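Local coordinates for Di-haem cytochrome c peroxidase family protein (Burkholderia thailandensis E264, PDB 6NX0) that probably acts as a dihaem peroxidase of the cytochrome c peroxidase and MauG family and forms an unusually stable bis-Fe(IV) state, at residues I77-P82 / K354-E359; A102-R107 / G253-A258; T283-R288 / V447-A452. All blocks are in the same frame, centred on the assembly; numbering follows the deposited sequence.

Overall arrangement
Contact 1 opens first, at the hairpin turn between strands 71-77 and 81-84. Contact 2 follows at helix 99-109 and closes at helix 245-260, wholly within the span of contact 1, joining two helices of the first haem-bearing region. Contact 3 opens at helix 284-293. Contact 1 then closes at 354-359, the exit of helix 348-354, before helix 444-455 closes contact 3, so contacts 1 and 3 cross along the chain. They lie on opposite sides of its centre, about 42 Å apart between contact centres. Contact 1 thus joins the N-terminal hairpin to the second cytochrome c region, whereas contacts 2 and 3 each join two helices within one region.

Contact 1. Residues I77-P82 / K354-E359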
loop_
_atom_site.group_PDB
_atom_site.type_symbol
_atom_site.label_atom_id
_atom_site.label_comp_id
_atom_site.label_asym_id
_atom_site.label_seq_id
_atom_site.Cartn_x
_atom_site.Cartn_y
_atom_site.Cartn_z
ATOM N N ILE A 77 -15.536 -2.810 -18.087
ATOM C CA ILE A 77 -16.293 -3.228 -16.907
ATOM C C ILE A 77 -16.744 -1.966 -16.182
ATOM O O ILE A 77 -15.913 -1.125 -15.817
ATOM C CB ILE A 77 -15.457 -4.138 -15.992
ATOM C CG1 ILE A 77 -14.801 -5.257 -16.808
ATOM C CG2 ILE A 77 -16.314 -4.741 -14.881
ATOM C CD1 ILE A 77 -15.765 -6.045 -17.658
ATOM N N GLY A 78 -18.062 -1.823 -15.992
ATOM C CA GLY A 78 -18.630 -0.664 -15.323
ATOM C C GLY A 78 -18.404 0.637 -16.077
ATOM O O GLY A 78 -18.409 0.681 -17.310
ATOM N N ARG A 79 -18.226 1.727 -15.315
ATOM C CA ARG A 79 -17.813 3.018 -15.864
ATOM C C ARG A 79 -16.357 2.966 -16.323
ATOM O O ARG A 79 -15.503 3.657 -15.755
ATOM C CB ARG A 79 -17.921 4.164 -14.843
ATOM C CG ARG A 79 -19.206 4.323 -14.029
ATOM C CD ARG A 79 -19.008 5.520 -13.086
ATOM N NE ARG A 79 -20.009 5.644 -12.026
ATOM C CZ ARG A 79 -21.231 6.130 -12.215
ATOM N NH1 ARG A 79 -21.613 6.514 -13.430
ATOM N NH2 ARG A 79 -22.075 6.218 -11.195
ATOM N N GLY A 80 -16.039 2.131 -17.298
ATOM C CA GLY A 80 -14.803 2.313 -18.027
ATOM C C GLY A 80 -13.562 1.680 -17.444
ATOM O O GLY A 80 -12.461 2.189 -17.681
ATOM N N THR A 81 -13.684 0.580 -16.715
ATOM C CA THR A 81 -12.494 -0.151 -16.285
ATOM C C THR A 81 -12.101 -1.158 -17.362
ATOM O O THR A 81 -12.881 -2.076 -17.650
ATOM C CB THR A 81 -12.738 -0.858 -14.968
ATOM O OG1 THR A 81 -13.070 0.124 -13.976
ATOM C CG2 THR A 81 -11.478 -1.649 -14.523
ATOM N N PRO A 82 -10.919 -1.047 -17.967
ATOM C CA PRO A 82 -10.594 -1.943 -19.079
ATOM C C PRO A 82 -10.253 -3.345 -18.607
ATOM O O PRO A 82 -9.569 -3.545 -17.596
ATOM C CB PRO A 82 -9.381 -1.263 -19.735
ATOM C CG PRO A 82 -8.738 -0.489 -18.657
ATOM C CD PRO A 82 -9.854 -0.056 -17.723
ATOM N N LYS A 354 -18.855 2.340 -6.797
ATOM C CA LYS A 354 -18.634 3.632 -7.441
ATOM C C LYS A 354 -18.344 3.490 -8.928
ATOM O O LYS A 354 -18.671 4.391 -9.708
ATOM C CB LYS A 354 -17.488 4.373 -6.753
ATOM C CG LYS A 354 -17.725 4.746 -5.317
ATOM C CD LYS A 354 -16.443 5.285 -4.670
ATOM C CE LYS A 354 -16.629 5.624 -3.193
ATOM N NZ LYS A 354 -15.307 5.876 -2.530
ATOM N N LEU A 355 -17.712 2.397 -9.339
ATOM C CA LEU A 355 -17.344 2.198 -10.732
ATOM C C LEU A 355 -18.376 1.363 -11.483
ATOM O O LEU A 355 -18.152 1.001 -12.640
ATOM C CB LEU A 355 -15.958 1.532 -10.819
ATOM C CG LEU A 355 -14.817 2.296 -10.139
ATOM C CD1 LEU A 355 -13.523 1.505 -10.229
ATOM C CD2 LEU A 355 -14.628 3.676 -10.725
ATOM N N ARG A 356 -19.495 1.036 -10.832
ATOM C CA ARG A 356 -20.557 0.213 -11.407
ATOM C C ARG A 356 -20.050 -1.131 -11.920
ATOM O O ARG A 356 -20.575 -1.683 -12.884
ATOM C CB ARG A 356 -21.291 0.990 -12.507
ATOM C CG ARG A 356 -22.097 2.149 -11.950
ATOM C CD ARG A 356 -22.920 2.898 -13.009
ATOM N NE ARG A 356 -23.925 2.073 -13.691
ATOM C CZ ARG A 356 -25.197 1.931 -13.305
ATOM N NH1 ARG A 356 -25.649 2.528 -12.212
ATOM N NH2 ARG A 356 -26.027 1.168 -14.010
ATOM N N TRP A 357 -19.048 -1.706 -11.255
ATOM C CA TRP A 357 -18.675 -3.071 -11.554
ATOM C C TRP A 357 -19.839 -3.999 -11.215
ATOM O O TRP A 357 -20.548 -3.770 -10.235
ATOM C CB TRP A 357 -17.467 -3.496 -10.731
ATOM C CG TRP A 357 -16.191 -2.810 -11.054
ATOM C CD1 TRP A 357 -15.958 -1.889 -12.030
ATOM C CD2 TRP A 357 -14.947 -3.024 -10.393
ATOM N NE1 TRP A 357 -14.633 -1.508 -12.019
ATOM C CE2 TRP A 357 -13.996 -2.199 -11.017
ATOM C CE3 TRP A 357 -14.542 -3.844 -9.331
ATOM C CZ2 TRP A 357 -12.669 -2.157 -10.607
ATOM C CZ3 TRP A 357 -13.218 -3.799 -8.934
ATOM C CH2 TRP A 357 -12.309 -2.965 -9.576
ATOM N N PRO A 358 -20.006 -5.093 -11.953
ATOM C CA PRO A 358 -21.129 -5.996 -11.674
ATOM C C PRO A 358 -21.015 -6.667 -10.307
ATOM O O PRO A 358 -19.936 -7.078 -9.881
ATOM C CB PRO A 358 -21.051 -7.020 -12.816
ATOM C CG PRO A 358 -19.658 -6.960 -13.302
ATOM C CD PRO A 358 -19.206 -5.539 -13.109
ATOM N N GLU A 359 -22.143 -6.754 -9.613
ATOM C CA GLU A 359 -22.231 -7.445 -8.333
ATOM C C GLU A 359 -21.117 -7.004 -7.378
ATOM O O GLU A 359 -20.312 -7.823 -6.924
ATOM C CB GLU A 359 -22.202 -8.951 -8.551
ATOM C CG GLU A 359 -23.468 -9.422 -9.217
ATOM C CD GLU A 359 -24.674 -9.082 -8.382
ATOM O OE1 GLU A 359 -24.510 -8.941 -7.151
ATOM O OE2 GLU A 359 -25.756 -8.939 -8.955
#
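R79, at the tip of a tight hairpin, grips the C-terminal end of helix 348-354 and the residue after it through both its backbone and its side chain. Its N donates to L355 O (2.8 Å). Its side chain runs extended, with chi2 179° and chi3 -167° carrying CD and then NE to the helix end, where NE donates to K354 O at 3.0 Å; the carbonyl oxygen lies in the guanidinium plane. Over the centre of one face of that guanidinium sits R356, whose CD is 3.7 Å from R79 CZ. The two guanidinium planes are turned 57° apart, and the like charges of R79 NH1 and R356 NE stay 5.0 Å apart.

W357 makes the third polar link. Its indole meets T81 edge-on, NE1 donating to T81 OG1 at 3.0 Å in the ring plane, which gives this buried N-H a partner. I77 crosses P358 and W357 at about a right angle, CG2 pressing on P358 CD (3.5 Å, a tight carbon pair). At G78 a CB would point at the other segment and collide with L355 O; its CA makes a C-H...O contact there instead, and its positive phi suits glycine. F174 of strand 173-175 packs edge-to-face on W357. R356 is the C-prime residue of a Schellman motif. The contact is thus a beta-hairpin turn, with R79 at the centre of an inverse gamma turn, docked on a Schellman-capped helix end.

Contact 2. Residues A102-R107 / G253-A258. With HEC (heme c), chain B.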
loop_
_atom_site.group_PDB
_atom_site.type_symbol
_atom_site.label_atom_id
_atom_site.label_comp_id
_atom_site.label_asym_id
_atom_site.label_seq_id
_atom_site.Cartn_x
_atom_site.Cartn_y
_atom_site.Cartn_z
ATOM N N ALA A 102 9.721 16.864 -11.370
ATOM C CA ALA A 102 9.865 16.022 -10.188
ATOM C C ALA A 102 10.272 16.860 -8.986
ATOM O O ALA A 102 9.834 16.601 -7.857
ATOM C CB ALA A 102 10.895 14.923 -10.462
ATOM N N ALA A 103 11.105 17.879 -9.207
ATOM C CA ALA A 103 11.516 18.734 -8.099
ATOM C C ALA A 103 10.343 19.551 -7.572
ATOM O O ALA A 103 10.239 19.798 -6.365
ATOM C CB ALA A 103 12.656 19.645 -8.535
ATOM N N LEU A 104 9.448 19.992 -8.459
ATOM C CA LEU A 104 8.246 20.688 -8.015
ATOM C C LEU A 104 7.347 19.762 -7.195
ATOM O O LEU A 104 6.780 20.161 -6.171
ATOM C CB LEU A 104 7.494 21.224 -9.227
ATOM C CG LEU A 104 6.358 22.193 -9.007
ATOM C CD1 LEU A 104 6.774 23.351 -8.133
ATOM C CD2 LEU A 104 5.962 22.676 -10.408
ATOM N N GLY A 105 7.227 18.511 -7.623
ATOM C CA GLY A 105 6.478 17.547 -6.834
ATOM C C GLY A 105 7.070 17.342 -5.454
ATOM O O GLY A 105 6.337 17.238 -4.464
ATOM N N LYS A 106 8.402 17.271 -5.369
ATOM C CA LYS A 106 9.058 17.113 -4.076
ATOM C C LYS A 106 8.825 18.338 -3.201
ATOM O O LYS A 106 8.600 18.220 -1.988
ATOM C CB LYS A 106 10.550 16.857 -4.279
ATOM C CG LYS A 106 11.270 16.434 -3.009
ATOM C CD LYS A 106 12.757 16.111 -3.255
ATOM C CE LYS A 106 13.424 15.595 -1.990
ATOM N NZ LYS A 106 14.893 15.388 -2.216
ATOM N N ARG A 107 8.836 19.525 -3.806
ATOM C CA ARG A 107 8.509 20.742 -3.072
ATOM C C ARG A 107 7.120 20.655 -2.450
ATOM O O ARG A 107 6.938 20.987 -1.276
ATOM C CB ARG A 107 8.624 21.949 -4.017
ATOM C CG ARG A 107 8.341 23.240 -3.375
ATOM C CD ARG A 107 8.537 24.393 -4.338
ATOM N NE ARG A 107 8.182 25.607 -3.632
ATOM C CZ ARG A 107 8.567 26.834 -3.970
ATOM N NH1 ARG A 107 9.310 27.029 -5.052
ATOM N NH2 ARG A 107 8.191 27.851 -3.214
ATOM N N GLY A 253 -1.290 17.348 -8.759
ATOM C CA GLY A 253 -1.175 15.941 -9.092
ATOM C C GLY A 253 -0.149 15.629 -10.166
ATOM O O GLY A 253 0.571 14.635 -10.061
ATOM N N GLU A 254 -0.079 16.445 -11.228
ATOM C CA GLU A 254 0.937 16.221 -12.254
ATOM C C GLU A 254 2.334 16.299 -11.663
ATOM O O GLU A 254 3.200 15.483 -11.987
ATOM C CB GLU A 254 0.820 17.260 -13.375
ATOM C CG GLU A 254 -0.343 17.123 -14.294
ATOM C CD GLU A 254 -0.214 18.117 -15.464
ATOM O OE1 GLU A 254 -1.156 18.899 -15.690
ATOM O OE2 GLU A 254 0.856 18.127 -16.120
ATOM N N ALA A 255 2.577 17.305 -10.819
ATOM C CA ALA A 255 3.889 17.465 -10.209
ATOM C C ALA A 255 4.192 16.295 -9.297
ATOM O O ALA A 255 5.297 15.742 -9.314
ATOM C CB ALA A 255 3.943 18.788 -9.430
ATOM N N MET A 256 3.205 15.887 -8.515
ATOM C CA MET A 256 3.429 14.787 -7.580
ATOM C C MET A 256 3.704 13.480 -8.310
ATOM O O MET A 256 4.554 12.694 -7.891
ATOM C CB MET A 256 2.210 14.639 -6.678
ATOM C CG MET A 256 2.423 13.678 -5.507
ATOM S SD MET A 256 3.856 14.073 -4.477
ATOM C CE MET A 256 3.256 15.597 -3.784
ATOM N N GLN A 257 2.954 13.210 -9.383
ATOM C CA GLN A 257 3.201 12.027 -10.193
ATOM C C GLN A 257 4.649 11.984 -10.669
ATOM O O GLN A 257 5.308 10.944 -10.592
ATOM C CB GLN A 257 2.216 12.028 -11.364
ATOM C CG GLN A 257 2.031 10.711 -12.064
ATOM C CD GLN A 257 0.765 10.749 -12.919
ATOM O OE1 GLN A 257 -0.346 10.390 -12.468
ATOM N NE2 GLN A 257 0.915 11.248 -14.140
ATOM N N ALA A 258 5.185 13.115 -11.125
ATOM C CA ALA A 258 6.571 13.135 -11.573
ATOM C C ALA A 258 7.526 12.803 -10.437
ATOM O O ALA A 258 8.499 12.074 -10.633
ATOM C CB ALA A 258 6.916 14.497 -12.172
HETATM FE FE HEC B . -0.654 9.398 1.846
HETATM C CHA HEC B . -1.836 6.327 0.761
HETATM C CHB HEC B . 0.549 10.020 -1.267
HETATM C CHC HEC B . -0.359 12.739 2.604
HETATM C CHD HEC B . -2.016 8.856 4.964
HETATM N NA HEC B . -0.570 8.331 0.121
HETATM C C1A HEC B . -1.142 7.100 -0.134
HETATM C C2A HEC B . -0.836 6.726 -1.486
HETATM C C3A HEC B . -0.082 7.704 -2.008
HETATM C C4A HEC B . 0.018 8.771 -1.046
HETATM C CMA HEC B . 0.411 7.811 -3.447
HETATM C CAA HEC B . -1.309 5.432 -2.175
HETATM C CBA HEC B . -0.234 4.364 -2.083
HETATM C CGA HEC B . -0.682 3.020 -2.595
HETATM O O1A HEC B . 0.223 2.141 -2.703
HETATM O O2A HEC B . -1.922 2.794 -2.748
HETATM N NB HEC B . -0.055 11.074 0.871
HETATM C C1B HEC B . 0.390 11.106 -0.444
HETATM C C2B HEC B . 0.713 12.469 -0.768
HETATM C C3B HEC B . 0.367 13.248 0.262
HETATM C C4B HEC B . -0.083 12.375 1.320
HETATM C CMB HEC B . 1.280 12.912 -2.121
HETATM C CAB HEC B . 0.532 14.773 0.423
HETATM C CBB HEC B . -0.416 15.501 -0.562
HETATM N NC HEC B . -1.080 10.555 3.468
HETATM C C1C HEC B . -0.827 11.916 3.581
HETATM C C2C HEC B . -0.973 12.255 4.979
HETATM C C3C HEC B . -1.398 11.189 5.663
HETATM C C4C HEC B . -1.504 10.103 4.710
HETATM C CMC HEC B . -0.572 13.614 5.575
HETATM C CAC HEC B . -1.361 10.990 7.188
HETATM C CBC HEC B . -2.399 11.867 7.901
HETATM N ND HEC B . -1.669 7.863 2.702
HETATM C C1D HEC B . -2.121 7.850 4.037
HETATM C C2D HEC B . -2.873 6.639 4.242
HETATM C C3D HEC B . -2.875 5.904 2.950
HETATM C C4D HEC B . -2.109 6.708 2.038
HETATM C CMD HEC B . -3.626 6.267 5.505
HETATM C CAD HEC B . -3.585 4.573 2.639
HETATM C CBD HEC B . -5.063 4.881 2.560
HETATM C CGD HEC B . -5.871 3.784 1.889
HETATM O O1D HEC B . -5.275 2.756 1.499
HETATM O O2D HEC B . -7.121 3.963 1.848
HETATM O O HOH W 1 -2.710 9.862 1.253
#
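Backbone meets backbone where G105 of helix 99-109 crosses A255 and M256 of helix 245-260: G105 CA comes to 3.3 Å from A255 O in a C-H...O contact, and the short helix segments approach to 6.7 Å between axes. The close crossing depends on G105 having no side chain, since a CB here would point toward the other helix and collide with A255 O. The N-to-C directions differ by 106°, close to perpendicular, and no hydrogen bond passes between the segments.

Two alanines, A255 and A258, pack on the other helix toward its N-terminal side. A255 CB rests against the G105 backbone, 3.8 Å from G105 N, and also touches the branch carbon of L104, 4.2 Å from L104 CG. One turn further along its helix, A258 CB packs on the backbone of A102, while A102 CB lies 3.7 Å from A258 O.

M256 serves the haem as well as the helix pair. Its CG is anti to the backbone N (chi1 -170°), and bends at chi2 and chi3 bring the chain round so that CE reaches 3.6 Å from G105 O. From the haem side, methyl CMB of HEC is 3.7 Å from M256 CG and similarly near SD and CE, so the thioether chain touches both the haem methyl and G105 O. This is the haem held covalently by C122 and C125; its iron carries H126 and a water at 2.2 Å.

Such a close, near-perpendicular glycine and alanine crossing beside a haem is consistent with the cytochrome c fold. L101 of helix 99-109 also packs on A255 and A258, and V108 and F109 of the same helix touch M256. Helix 228-237 adds A232 and L233 against L104, while L202, in a loop, packs on M256.

Contact 3. Residues T283-R288 / V447-A452; sequences TPQEMR and VDDLVA
Two helices of the second cytochrome c region, 284-293 and 444-455, cross here at 104° between their short segments, with D449 gripped by Q285 and R288. The D449 carboxylate is shared. Its OD1 accepts from Q285 NE2 at 2.9 Å, nearly in line with the C-O bond, and the oxygen lies in the amide plane of Q285, a plane turned 83° from the carboxylate. Its OD2 takes the salt bridge from R288 NE, also 2.9 Å, arriving from above the carboxylate plane but near the plane of the guanidinium; R288 NH2 adds only a weak second bond to OD1. Two firm bonds and one weak one hold the buried acid and would limit its rotation.

Q285 gets there because CG is anti to the backbone N (chi1 176°) and the chain stays extended beyond it. A452 CB packs 3.6 Å from Q285 CD, letting the segment axes come to 7.4 Å. E286 CG touches A452 O at 3.6 Å. Water 2 donates both to E286 OE2, at 2.6 Å, and to A452 O, linking the helices a second time. E286 also pairs with R271 through OE1, which accepts from T283 N too, while E286 N donates to T283 OG1: a capping box at the start of helix 284-293. R391 of helix 390-399 holds D448.

The near-perpendicular packing of the first and last helices of this region is the hallmark of the cytochrome c fold, here about 10 Å from a haem c to the D449 side chain.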
loop_
_atom_site.group_PDB
_atom_site.type_symbol
_atom_site.label_atom_id
_atom_site.label_comp_id
_atom_site.label_asym_id
_atom_site.label_seq_id
_atom_site.Cartn_x
_atom_site.Cartn_y
_atom_site.Cartn_z
ATOM N N THR A 283 22.006 -15.274 4.006
ATOM C CA THR A 283 22.363 -16.273 5.004
ATOM C C THR A 283 21.584 -17.561 4.775
ATOM O O THR A 283 20.523 -17.559 4.145
ATOM C CB THR A 283 22.068 -15.780 6.420
ATOM O OG1 THR A 283 20.646 -15.724 6.611
ATOM C CG2 THR A 283 22.688 -14.405 6.697
ATOM N N PRO A 284 22.079 -18.684 5.289
ATOM C CA PRO A 284 21.291 -19.917 5.196
ATOM C C PRO A 284 19.861 -19.760 5.705
ATOM O O PRO A 284 18.930 -20.257 5.056
ATOM C CB PRO A 284 22.115 -20.904 6.027
ATOM C CG PRO A 284 23.531 -20.429 5.808
ATOM C CD PRO A 284 23.450 -18.932 5.780
ATOM N N GLN A 285 19.661 -19.086 6.840
ATOM C CA GLN A 285 18.306 -18.877 7.341
ATOM C C GLN A 285 17.475 -18.070 6.359
ATOM O O GLN A 285 16.302 -18.387 6.133
ATOM C CB GLN A 285 18.334 -18.177 8.692
ATOM C CG GLN A 285 16.932 -17.866 9.193
ATOM C CD GLN A 285 16.910 -17.171 10.523
ATOM O OE1 GLN A 285 17.736 -16.293 10.797
ATOM N NE2 GLN A 285 15.947 -17.539 11.360
ATOM N N GLU A 286 18.040 -16.992 5.816
ATOM C CA GLU A 286 17.301 -16.180 4.838
ATOM C C GLU A 286 16.917 -17.013 3.621
ATOM O O GLU A 286 15.797 -16.895 3.095
ATOM C CB GLU A 286 18.123 -14.941 4.446
ATOM C CG GLU A 286 18.236 -13.910 5.591
ATOM C CD GLU A 286 19.384 -12.935 5.459
ATOM O OE1 GLU A 286 20.210 -13.083 4.541
ATOM O OE2 GLU A 286 19.437 -11.977 6.270
ATOM N N MET A 287 17.819 -17.892 3.174
ATOM C CA MET A 287 17.492 -18.793 2.073
ATOM C C MET A 287 16.401 -19.793 2.464
ATOM O O MET A 287 15.544 -20.123 1.630
ATOM C CB MET A 287 18.765 -19.516 1.602
ATOM C CG MET A 287 19.801 -18.605 0.954
ATOM S SD MET A 287 19.219 -17.678 -0.470
ATOM C CE MET A 287 18.957 -18.993 -1.671
ATOM N N ARG A 288 16.389 -20.290 3.704
ATOM C CA ARG A 288 15.270 -21.142 4.119
ATOM C C ARG A 288 13.964 -20.377 4.040
ATOM O O ARG A 288 12.933 -20.923 3.625
ATOM C CB ARG A 288 15.466 -21.682 5.528
ATOM C CG ARG A 288 16.564 -22.703 5.648
ATOM C CD ARG A 288 16.446 -23.474 6.935
ATOM N NE ARG A 288 16.457 -22.651 8.138
ATOM C CZ ARG A 288 17.563 -22.198 8.730
ATOM N NH1 ARG A 288 18.762 -22.470 8.219
ATOM N NH2 ARG A 288 17.472 -21.460 9.823
ATOM N N VAL A 447 8.198 -19.785 10.674
ATOM C CA VAL A 447 7.774 -18.386 10.764
ATOM C C VAL A 447 8.980 -17.493 10.998
ATOM O O VAL A 447 9.121 -16.435 10.364
ATOM C CB VAL A 447 6.719 -18.239 11.869
ATOM C CG1 VAL A 447 6.429 -16.765 12.159
ATOM C CG2 VAL A 447 5.443 -18.953 11.472
ATOM N N ASP A 448 9.874 -17.898 11.917
ATOM C CA ASP A 448 11.097 -17.129 12.145
ATOM C C ASP A 448 11.903 -16.959 10.852
ATOM O O ASP A 448 12.467 -15.890 10.584
ATOM C CB ASP A 448 11.977 -17.809 13.198
ATOM C CG ASP A 448 11.305 -17.968 14.574
ATOM O OD1 ASP A 448 10.303 -17.298 14.902
ATOM O OD2 ASP A 448 11.819 -18.798 15.365
ATOM N N ASP A 449 12.010 -18.027 10.050
ATOM C CA ASP A 449 12.787 -17.963 8.822
ATOM C C ASP A 449 12.147 -17.036 7.789
ATOM O O ASP A 449 12.856 -16.303 7.093
ATOM C CB ASP A 449 12.959 -19.371 8.259
ATOM C CG ASP A 449 13.856 -20.258 9.126
ATOM O OD1 ASP A 449 14.515 -19.742 10.060
ATOM O OD2 ASP A 449 13.890 -21.491 8.863
ATOM N N LEU A 450 10.808 -17.047 7.694
ATOM C CA LEU A 450 10.107 -16.110 6.822
ATOM C C LEU A 450 10.379 -14.665 7.226
ATOM O O LEU A 450 10.651 -13.820 6.364
ATOM C CB LEU A 450 8.611 -16.396 6.842
ATOM C CG LEU A 450 8.152 -17.588 5.987
ATOM C CD1 LEU A 450 6.739 -18.025 6.375
ATOM C CD2 LEU A 450 8.226 -17.256 4.533
ATOM N N VAL A 451 10.335 -14.371 8.528
ATOM C CA VAL A 451 10.701 -13.027 8.992
ATOM C C VAL A 451 12.128 -12.677 8.578
ATOM O O VAL A 451 12.391 -11.579 8.080
ATOM C CB VAL A 451 10.512 -12.924 10.511
ATOM C CG1 VAL A 451 11.100 -11.610 11.052
ATOM C CG2 VAL A 451 9.060 -13.075 10.879
ATOM N N ALA A 452 13.068 -13.610 8.757
ATOM C CA ALA A 452 14.440 -13.344 8.333
ATOM C C ALA A 452 14.506 -12.997 6.849
ATOM O O ALA A 452 15.214 -12.073 6.434
ATOM C CB ALA A 452 15.326 -14.554 8.634
HETATM O O HOH W 2 17.523 -11.319 7.837
#